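Local coordinates for protein enolase (alpha proteobacterium BAL199, PDB 3UGV) that probably catalyses the magnesium-dependent abstraction of a proton next to a carboxylate, as enzymes of the mandelate racemase branch of the enolase superfamily do, at residues V254-F259 and G276-G281; Q264-L269 and A293-M298. One frame throughout, in Å; residues are numbered along the deposited sequence.

Contact 1: V254-F259 and G276-G281. With MG (magnesium ion), chain B.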
ATOM      1  N   VAL F 254     -23.946   8.592  -4.799  1.00 20.62           N
ATOM      2  CA  VAL F 254     -24.109   8.582  -3.345  1.00 20.98           C
ATOM      3  C   VAL F 254     -23.659   9.901  -2.751  1.00 23.03           C
ATOM      4  O   VAL F 254     -23.191  10.774  -3.471  1.00 24.36           O
ATOM      5  CB  VAL F 254     -23.328   7.423  -2.663  1.00 24.00           C
ATOM      6  CG1 VAL F 254     -23.748   6.086  -3.240  1.00 20.68           C
ATOM      7  CG2 VAL F 254     -21.820   7.621  -2.795  1.00 20.32           C
ATOM      8  N   VAL F 255     -23.823  10.052  -1.440  1.00 24.53           N
ATOM      9  CA  VAL F 255     -23.519  11.317  -0.774  1.00 21.65           C
ATOM     10  C   VAL F 255     -22.045  11.716  -0.955  1.00 20.87           C
ATOM     11  O   VAL F 255     -21.139  10.898  -0.832  1.00 18.24           O
ATOM     12  CB  VAL F 255     -23.899  11.289   0.720  1.00 23.24           C
ATOM     13  CG1 VAL F 255     -23.034  10.294   1.462  1.00 16.34           C
ATOM     14  CG2 VAL F 255     -23.744  12.671   1.314  1.00 34.40           C
ATOM     15  N   TYR F 256     -21.821  12.995  -1.232  1.00 20.11           N
ATOM     16  CA  TYR F 256     -20.585  13.442  -1.862  1.00 18.72           C
ATOM     17  C   TYR F 256     -19.295  13.220  -1.102  1.00 25.35           C
ATOM     18  O   TYR F 256     -18.237  13.184  -1.724  1.00 29.54           O
ATOM     19  CB  TYR F 256     -20.688  14.912  -2.297  1.00 22.64           C
ATOM     20  CG  TYR F 256     -20.636  15.972  -1.182  1.00 21.76           C
ATOM     21  CD1 TYR F 256     -19.430  16.301  -0.543  1.00 19.49           C
ATOM     22  CD2 TYR F 256     -21.780  16.688  -0.826  1.00 26.99           C
ATOM     23  CE1 TYR F 256     -19.378  17.303   0.443  1.00 20.59           C
ATOM     24  CE2 TYR F 256     -21.740  17.692   0.158  1.00 34.74           C
ATOM     25  CZ  TYR F 256     -20.545  17.991   0.786  1.00 34.76           C
ATOM     26  OH  TYR F 256     -20.528  18.978   1.752  1.00 37.29           O
ATOM     27  N   ASP F 257     -19.356  13.090   0.226  1.00 18.40           N
ATOM     28  CA  ASP F 257     -18.118  12.886   0.993  1.00 21.50           C
ATOM     29  C   ASP F 257     -17.817  11.419   1.321  1.00 20.90           C
ATOM     30  O   ASP F 257     -16.903  11.128   2.091  1.00 27.50           O
ATOM     31  CB  ASP F 257     -18.081  13.757   2.266  1.00 19.61           C
ATOM     32  CG  ASP F 257     -19.199  13.421   3.244  1.00 29.10           C
ATOM     33  OD1 ASP F 257     -20.061  12.589   2.908  1.00 30.94           O
ATOM     34  OD2 ASP F 257     -19.218  14.001   4.349  1.00 43.67           O
ATOM     35  N   ASN F 258     -18.580  10.501   0.732  1.00 21.08           N
ATOM     36  CA  ASN F 258     -18.322   9.076   0.912  1.00 24.59           C
ATOM     37  C   ASN F 258     -17.283   8.575  -0.081  1.00 25.80           C
ATOM     38  O   ASN F 258     -17.637   7.953  -1.077  1.00 24.24           O
ATOM     39  CB  ASN F 258     -19.616   8.249   0.784  1.00 18.27           C
ATOM     40  CG  ASN F 258     -19.385   6.785   1.054  1.00 21.98           C
ATOM     41  OD1 ASN F 258     -18.308   6.418   1.504  1.00 22.17           O
ATOM     42  ND2 ASN F 258     -20.392   5.937   0.792  1.00 19.11           N
ATOM     43  N   PHE F 259     -16.009   8.837   0.195  1.00 25.66           N
ATOM     44  CA  PHE F 259     -14.928   8.464  -0.715  1.00 26.86           C
ATOM     45  C   PHE F 259     -14.630   6.965  -0.716  1.00 26.07           C
ATOM     46  O   PHE F 259     -14.205   6.411  -1.739  1.00 23.91           O
ATOM     47  CB  PHE F 259     -13.637   9.224  -0.376  1.00 28.95           C
ATOM     48  CG  PHE F 259     -13.686  10.686  -0.690  1.00 26.15           C
ATOM     49  CD1 PHE F 259     -14.762  11.232  -1.353  1.00 28.41           C
ATOM     50  CD2 PHE F 259     -12.626  11.515  -0.348  1.00 33.91           C
ATOM     51  CE1 PHE F 259     -14.802  12.597  -1.650  1.00 23.27           C
ATOM     52  CE2 PHE F 259     -12.659  12.868  -0.644  1.00 40.89           C
ATOM     53  CZ  PHE F 259     -13.759  13.407  -1.296  1.00 28.06           C
ATOM     54  N   GLY F 276     -17.419  15.918  -8.132  1.00 20.98           N
ATOM     55  CA  GLY F 276     -16.649  17.144  -8.055  1.00 21.89           C
ATOM     56  C   GLY F 276     -17.438  18.407  -7.810  1.00 19.05           C
ATOM     57  O   GLY F 276     -16.889  19.364  -7.275  1.00 26.78           O
ATOM     58  N   GLU F 277     -18.717  18.432  -8.174  1.00 18.57           N
ATOM     59  CA  GLU F 277     -19.456  19.674  -8.002  1.00 27.61           C
ATOM     60  C   GLU F 277     -19.510  20.093  -6.537  1.00 20.44           C
ATOM     61  O   GLU F 277     -19.845  21.220  -6.242  1.00 32.50           O
ATOM     62  CB  GLU F 277     -20.861  19.593  -8.581  1.00 27.65           C
ATOM     63  CG  GLU F 277     -21.826  18.732  -7.798  1.00 29.10           C
ATOM     64  CD  GLU F 277     -23.107  18.517  -8.580  1.00 37.38           C
ATOM     65  OE1 GLU F 277     -23.034  17.860  -9.646  1.00 27.66           O
ATOM     66  OE2 GLU F 277     -24.171  19.023  -8.156  1.00 36.87           O
ATOM     67  N   ASN F 278     -19.172  19.184  -5.630  1.00 23.74           N
ATOM     68  CA  ASN F 278     -19.185  19.480  -4.192  1.00 21.46           C
ATOM     69  C   ASN F 278     -17.804  19.560  -3.541  1.00 25.84           C
ATOM     70  O   ASN F 278     -17.704  19.576  -2.313  1.00 24.72           O
ATOM     71  CB  ASN F 278     -20.029  18.458  -3.445  1.00 19.97           C
ATOM     72  CG  ASN F 278     -21.520  18.734  -3.565  1.00 31.66           C
ATOM     73  OD1 ASN F 278     -22.054  19.648  -2.926  1.00 32.78           O
ATOM     74  ND2 ASN F 278     -22.199  17.940  -4.383  1.00 26.14           N
ATOM     75  N   PHE F 279     -16.752  19.583  -4.361  1.00 19.39           N
ATOM     76  CA  PHE F 279     -15.392  19.818  -3.881  1.00 23.60           C
ATOM     77  C   PHE F 279     -15.264  21.240  -3.331  1.00 25.55           C
ATOM     78  O   PHE F 279     -15.407  22.214  -4.075  1.00 20.92           O
ATOM     79  CB  PHE F 279     -14.387  19.702  -5.029  1.00 20.56           C
ATOM     80  CG  PHE F 279     -14.133  18.300  -5.495  1.00 27.06           C
ATOM     81  CD1 PHE F 279     -14.498  17.211  -4.722  1.00 16.02           C
ATOM     82  CD2 PHE F 279     -13.503  18.079  -6.712  1.00 25.75           C
ATOM     83  CE1 PHE F 279     -14.244  15.939  -5.151  1.00 12.07           C
ATOM     84  CE2 PHE F 279     -13.260  16.804  -7.154  1.00 18.53           C
ATOM     85  CZ  PHE F 279     -13.622  15.728  -6.366  1.00 16.19           C
ATOM     86  N   TYR F 280     -14.973  21.372  -2.046  1.00 22.59           N
ATOM     87  CA  TYR F 280     -14.687  22.695  -1.490  1.00 31.70           C
ATOM     88  C   TYR F 280     -13.185  22.981  -1.504  1.00 34.51           C
ATOM     89  O   TYR F 280     -12.491  22.754  -0.515  1.00 40.62           O
ATOM     90  CB  TYR F 280     -15.279  22.829  -0.082  1.00 23.29           C
ATOM     91  CG  TYR F 280     -16.776  23.028  -0.113  1.00 30.05           C
ATOM     92  CD1 TYR F 280     -17.316  24.300  -0.274  1.00 24.17           C
ATOM     93  CD2 TYR F 280     -17.650  21.939  -0.018  1.00 23.96           C
ATOM     94  CE1 TYR F 280     -18.684  24.492  -0.326  1.00 29.58           C
ATOM     95  CE2 TYR F 280     -19.020  22.117  -0.083  1.00 23.84           C
ATOM     96  CZ  TYR F 280     -19.534  23.401  -0.233  1.00 32.55           C
ATOM     97  OH  TYR F 280     -20.895  23.601  -0.297  1.00 31.13           O
ATOM     98  N   GLY F 281     -12.684  23.454  -2.642  1.00 32.77           N
ATOM     99  CA  GLY F 281     -11.273  23.780  -2.786  1.00 26.95           C
ATOM    100  C   GLY F 281     -10.434  22.693  -3.453  1.00 26.27           C
ATOM    101  O   GLY F 281     -10.825  21.525  -3.501  1.00 27.54           O
TER
HETATM  102 MG    MG B 500     -24.682  17.094 -10.880  1.00 28.29          MG
HETATM  103  O   HOH W   1     -26.191  17.917  -9.699  1.00 25.66           O
HETATM  104  O   HOH W   2     -25.115  18.782 -12.054  1.00 29.46           O
HETATM  105  O   HOH W   3     -24.534  15.648  -9.343  1.00 32.08           O
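Tyr256 lays one face of its ring against the side chain of Asn278, and the ring and amide planes are nearly parallel, 4° apart. Followed outward, CB of Tyr256 approaches CB of Asn278 at 3.8 Å, and CG of Tyr256 lies 3.4 Å from Asn278 CB. CD1 still faces Asn278 CB, and CE1 comes nearest the backbone O of Asn278, whereas CD2 of Tyr256 lies above the amide, 3.4 Å from Asn278 CG. CE2 of Tyr256 reaches as far as Asn278 OD1, and Tyr256 OH ends 3.9 Å from Tyr280 CE2. The Asn278 CB stands 3.6 Å from the Tyr256 ring centroid, close to the ring normal, which makes a CH-pi contact. With CG of Tyr256 turned between its backbone N and carbonyl carbon (chi1 74°), the ring is brought flat over the asparagine. No hydrogen bond joins 254-259 to 276-281: the polar ends are held by other partners. Asn278 ND2 donates to Glu252, while Tyr256 OH is hydrogen-bonded to the backbone N of Tyr120 of a second subunit, whose ring also meets that of Tyr256. Were Tyr256 replaced by alanine, the Asn278 amide would probably lose the ring over it and the backbone N of Tyr120 of the second subunit its hydroxyl partner. Just before Asn278, Glu277 OE1 binds the magnesium ion at 2.2 Å, in a shell completed by Asp225, Glu251 and three waters. The chemistry is thus divided: the interface between the loops is a flat, dispersive stack, while Glu277, the residue before, faces the metal, consistent with an enolase-superfamily active site at the C-terminal ends of the barrel strands, here close to a subunit boundary.

Contact 2: Q264-L269 and A293-M298. With MG (magnesium ion), chain X; NI (nickel (II) ion), chain Y.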
ATOM      1  N   GLN F 264     -15.010   2.247  -4.387  1.00 15.19           N
ATOM      2  CA  GLN F 264     -15.557   0.918  -4.698  1.00 16.92           C
ATOM      3  C   GLN F 264     -16.340   0.913  -6.012  1.00 17.95           C
ATOM      4  O   GLN F 264     -16.186   0.013  -6.846  1.00 20.70           O
ATOM      5  CB  GLN F 264     -16.473   0.407  -3.580  1.00 19.02           C
ATOM      6  CG  GLN F 264     -15.773   0.084  -2.288  1.00 44.81           C
ATOM      7  CD  GLN F 264     -14.778  -1.051  -2.434  1.00 63.04           C
ATOM      8  OE1 GLN F 264     -15.137  -2.147  -2.865  1.00 77.28           O
ATOM      9  NE2 GLN F 264     -13.518  -0.793  -2.079  1.00 56.60           N
ATOM     10  N   LEU F 265     -17.187   1.922  -6.174  1.00 16.13           N
ATOM     11  CA  LEU F 265     -18.010   2.083  -7.374  1.00 19.36           C
ATOM     12  C   LEU F 265     -17.150   2.303  -8.613  1.00 21.51           C
ATOM     13  O   LEU F 265     -17.429   1.769  -9.686  1.00 24.05           O
ATOM     14  CB  LEU F 265     -18.940   3.283  -7.193  1.00 21.54           C
ATOM     15  CG  LEU F 265     -20.040   3.076  -6.163  1.00 23.33           C
ATOM     16  CD1 LEU F 265     -20.821   4.352  -5.941  1.00 22.13           C
ATOM     17  CD2 LEU F 265     -20.946   1.941  -6.656  1.00 18.16           C
ATOM     18  N   ARG F 266     -16.104   3.104  -8.463  1.00 18.05           N
ATOM     19  CA  ARG F 266     -15.243   3.438  -9.594  1.00 18.42           C
ATOM     20  C   ARG F 266     -14.545   2.167 -10.070  1.00 26.73           C
ATOM     21  O   ARG F 266     -14.390   1.929 -11.266  1.00 24.52           O
ATOM     22  CB  ARG F 266     -14.217   4.484  -9.171  1.00 17.76           C
ATOM     23  CG  ARG F 266     -13.312   4.990 -10.292  1.00 26.39           C
ATOM     24  CD  ARG F 266     -11.912   5.149  -9.747  1.00 20.08           C
ATOM     25  NE  ARG F 266     -11.026   5.810 -10.676  1.00 41.66           N
ATOM     26  CZ  ARG F 266      -9.729   5.959 -10.460  1.00 49.39           C
ATOM     27  NH1 ARG F 266      -9.192   5.464  -9.354  1.00 44.22           N
ATOM     28  NH2 ARG F 266      -8.976   6.591 -11.350  1.00 60.92           N
ATOM     29  N   HIS F 267     -14.166   1.327  -9.117  1.00 19.73           N
ATOM     30  CA  HIS F 267     -13.518   0.075  -9.443  1.00 19.21           C
ATOM     31  C   HIS F 267     -14.456  -0.867 -10.172  1.00 24.29           C
ATOM     32  O   HIS F 267     -14.087  -1.426 -11.205  1.00 24.57           O
ATOM     33  CB  HIS F 267     -12.971  -0.614  -8.194  1.00 27.00           C
ATOM     34  CG  HIS F 267     -12.497  -2.009  -8.453  1.00 47.88           C
ATOM     35  ND1 HIS F 267     -13.327  -3.108  -8.352  1.00 46.11           N
ATOM     36  CD2 HIS F 267     -11.287  -2.482  -8.839  1.00 49.32           C
ATOM     37  CE1 HIS F 267     -12.644  -4.200  -8.650  1.00 50.69           C
ATOM     38  NE2 HIS F 267     -11.402  -3.849  -8.948  1.00 55.39           N
ATOM     39  N   ASP F 268     -15.665  -1.039  -9.636  1.00 16.16           N
ATOM     40  CA  ASP F 268     -16.634  -1.964 -10.220  1.00 16.19           C
ATOM     41  C   ASP F 268     -17.192  -1.508 -11.576  1.00 22.90           C
ATOM     42  O   ASP F 268     -17.543  -2.330 -12.413  1.00 25.90           O
ATOM     43  CB  ASP F 268     -17.804  -2.225  -9.262  1.00 17.15           C
ATOM     44  CG  ASP F 268     -17.427  -3.133  -8.100  1.00 40.99           C
ATOM     45  OD1 ASP F 268     -16.304  -3.698  -8.109  1.00 42.29           O
ATOM     46  OD2 ASP F 268     -18.260  -3.288  -7.179  1.00 41.15           O
ATOM     47  N   LEU F 269     -17.296  -0.204 -11.785  1.00 14.97           N
ATOM     48  CA  LEU F 269     -17.943   0.296 -12.999  1.00 14.94           C
ATOM     49  C   LEU F 269     -16.912   0.503 -14.085  1.00 19.43           C
ATOM     50  O   LEU F 269     -15.860   1.090 -13.841  1.00 32.09           O
ATOM     51  CB  LEU F 269     -18.615   1.647 -12.737  1.00 15.21           C
ATOM     52  CG  LEU F 269     -19.827   1.691 -11.805  1.00 27.60           C
ATOM     53  CD1 LEU F 269     -20.139   3.142 -11.443  1.00 15.22           C
ATOM     54  CD2 LEU F 269     -21.041   1.001 -12.465  1.00 27.13           C
ATOM     55  N   ALA F 293     -11.214   8.112  -6.028  1.00 13.19           N
ATOM     56  CA  ALA F 293     -12.670   8.254  -5.901  1.00 18.84           C
ATOM     57  C   ALA F 293     -13.451   8.510  -7.210  1.00 25.43           C
ATOM     58  O   ALA F 293     -14.681   8.405  -7.250  1.00 26.36           O
ATOM     59  CB  ALA F 293     -12.992   9.351  -4.885  1.00 16.27           C
ATOM     60  N   CYS F 294     -12.757   8.860  -8.281  1.00 20.30           N
ATOM     61  CA  CYS F 294     -13.466   9.190  -9.507  1.00 25.78           C
ATOM     62  C   CYS F 294     -12.573   9.062 -10.730  1.00 25.41           C
ATOM     63  O   CYS F 294     -11.349   9.100 -10.609  1.00 19.21           O
ATOM     64  CB  CYS F 294     -13.965  10.623  -9.423  1.00 23.12           C
ATOM     65  SG  CYS F 294     -12.638  11.777  -9.027  1.00 31.49           S
ATOM     66  N   ASP F 295     -13.200   8.946 -11.900  1.00 17.64           N
ATOM     67  CA  ASP F 295     -12.499   8.999 -13.180  1.00 16.77           C
ATOM     68  C   ASP F 295     -12.509  10.417 -13.777  1.00 19.31           C
ATOM     69  O   ASP F 295     -11.629  10.788 -14.554  1.00 24.39           O
ATOM     70  CB  ASP F 295     -13.167   8.040 -14.169  1.00 18.60           C
ATOM     71  CG  ASP F 295     -13.348   6.652 -13.601  1.00 24.60           C
ATOM     72  OD1 ASP F 295     -14.500   6.295 -13.273  1.00 22.71           O
ATOM     73  OD2 ASP F 295     -12.337   5.920 -13.470  1.00 27.36           O
ATOM     74  N   LEU F 296     -13.526  11.197 -13.436  1.00 19.06           N
ATOM     75  CA  LEU F 296     -13.682  12.538 -14.005  1.00 14.52           C
ATOM     76  C   LEU F 296     -14.070  13.500 -12.876  1.00 15.67           C
ATOM     77  O   LEU F 296     -14.666  13.078 -11.889  1.00 20.50           O
ATOM     78  CB  LEU F 296     -14.770  12.535 -15.089  1.00 19.12           C
ATOM     79  CG  LEU F 296     -14.814  11.464 -16.189  1.00 21.58           C
ATOM     80  CD1 LEU F 296     -16.119  11.577 -16.964  1.00 18.34           C
ATOM     81  CD2 LEU F 296     -13.637  11.552 -17.150  1.00 22.26           C
ATOM     82  N   VAL F 297     -13.734  14.779 -12.995  1.00 13.91           N
ATOM     83  CA  VAL F 297     -14.164  15.764 -11.991  1.00 11.05           C
ATOM     84  C   VAL F 297     -14.906  16.948 -12.637  1.00 16.98           C
ATOM     85  O   VAL F 297     -14.652  17.286 -13.784  1.00 23.67           O
ATOM     86  CB  VAL F 297     -12.948  16.294 -11.173  1.00 21.11           C
ATOM     87  CG1 VAL F 297     -12.212  15.143 -10.508  1.00 16.47           C
ATOM     88  CG2 VAL F 297     -11.982  17.045 -12.075  1.00 16.98           C
ATOM     89  N   MET F 298     -15.807  17.590 -11.903  1.00 23.72           N
ATOM     90  CA  MET F 298     -16.448  18.812 -12.400  1.00 21.58           C
ATOM     91  C   MET F 298     -16.708  19.812 -11.276  1.00 14.69           C
ATOM     92  O   MET F 298     -17.795  19.832 -10.699  1.00 18.71           O
ATOM     93  CB  MET F 298     -17.766  18.501 -13.145  1.00 14.28           C
ATOM     94  CG  MET F 298     -18.698  17.564 -12.369  1.00 26.82           C
ATOM     95  SD  MET F 298     -20.264  17.205 -13.227  1.00 26.97           S
ATOM     96  CE  MET F 298     -21.206  18.665 -12.821  1.00 40.30           C
TER
HETATM   97 MG    MG X 501     -14.205   2.144 -13.356  1.00 17.77          MG
HETATM   98 NI    NI Y 368      -9.884  -5.359 -10.220  0.66 47.50          NI
HETATM   99  O   HOH W   4     -12.924   0.530 -13.280  1.00 16.70           O
HETATM  100  O   HOH W   5     -12.548   3.295 -12.960  1.00 21.01           O
HETATM  101  O   HOH W   6     -15.232   3.935 -13.479  1.00 18.88           O
HETATM  102  O   HOH W   7     -13.683   2.131 -15.371  1.00 16.04           O
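Arg266 and Asp295 form the salt bridge that joins the end of helix 259-268 to the approach to strand 296-297. NE of Arg266 donates to Asp295 OD2 at 3.1 Å with an N-H...O angle of 152°. The oxygen is approached from above the carboxylate plane, 62° out of it, and the guanidinium and carboxylate planes are turned obliquely against each other. A magnesium ion is linked to the same carboxylate through water. It is bound by the backbone carbonyls of Arg266 (O, 2.1 Å) and Leu269 (O, 2.0 Å) and by four waters, which complete an all-oxygen shell of six. Two of these waters donate to the carboxylate, one to Asp295 OD2 at 2.7 Å and another to OD1; a third donates to His267 O. Asp295 therefore touches the ion only through its waters, and OD1 also accepts the backbone N-H of Leu273 in the adjoining strand. With CG anti to the backbone N (chi1 -176°), Arg266 sets its CG 3.5 Å from both Asp295 OD1 and OD2; the bend at chi2 then directs CD and NE past them. Over one face of the guanidinium lies Cys294 O, 3.3 Å from Arg266 NE, at an angle too poor for a hydrogen bond. Packing beyond this is light: Arg266 CB brushes Ala293 O, and the arginine also leans on Leu273. On the outer side of the helix, His267 ND1 donates to Asp268 OD1 at 3.0 Å, while its NE2 binds a nickel ion shared with His267 of three other subunits. In this chain the contact ties the C-terminal end of helix 259-268 to the residues entering strand 296-297, at the N-terminal end of the strands of the modified barrel, (beta/alpha)7beta, known for the enolase superfamily.

How the contacts relate
Contacts 1 and 2 lie with their centres 12 Å apart in the C-terminal barrel domain, and their segments alternate along the chain: 254-259, 264-269, 276-281, 293-298. Helix 259-268 begins at the end of contact 1 and carries the first segment of contact 2; strand 273-275 then leads into 276-281, and helix 282-290 into 293-298. Strands 249-251, 273-275 and 296-297 are successive neighbours in one parallel sheet. The contacts meet where Glu277 CB packs on Met298 O and Phe279 on Val297. Contact 1 lies at the C-terminal strand ends, with the Asp225-Glu251-Glu277 magnesium; contact 2 lies toward the opposite end, separating the peripheral magnesium and nickel from the active-site ion within one domain.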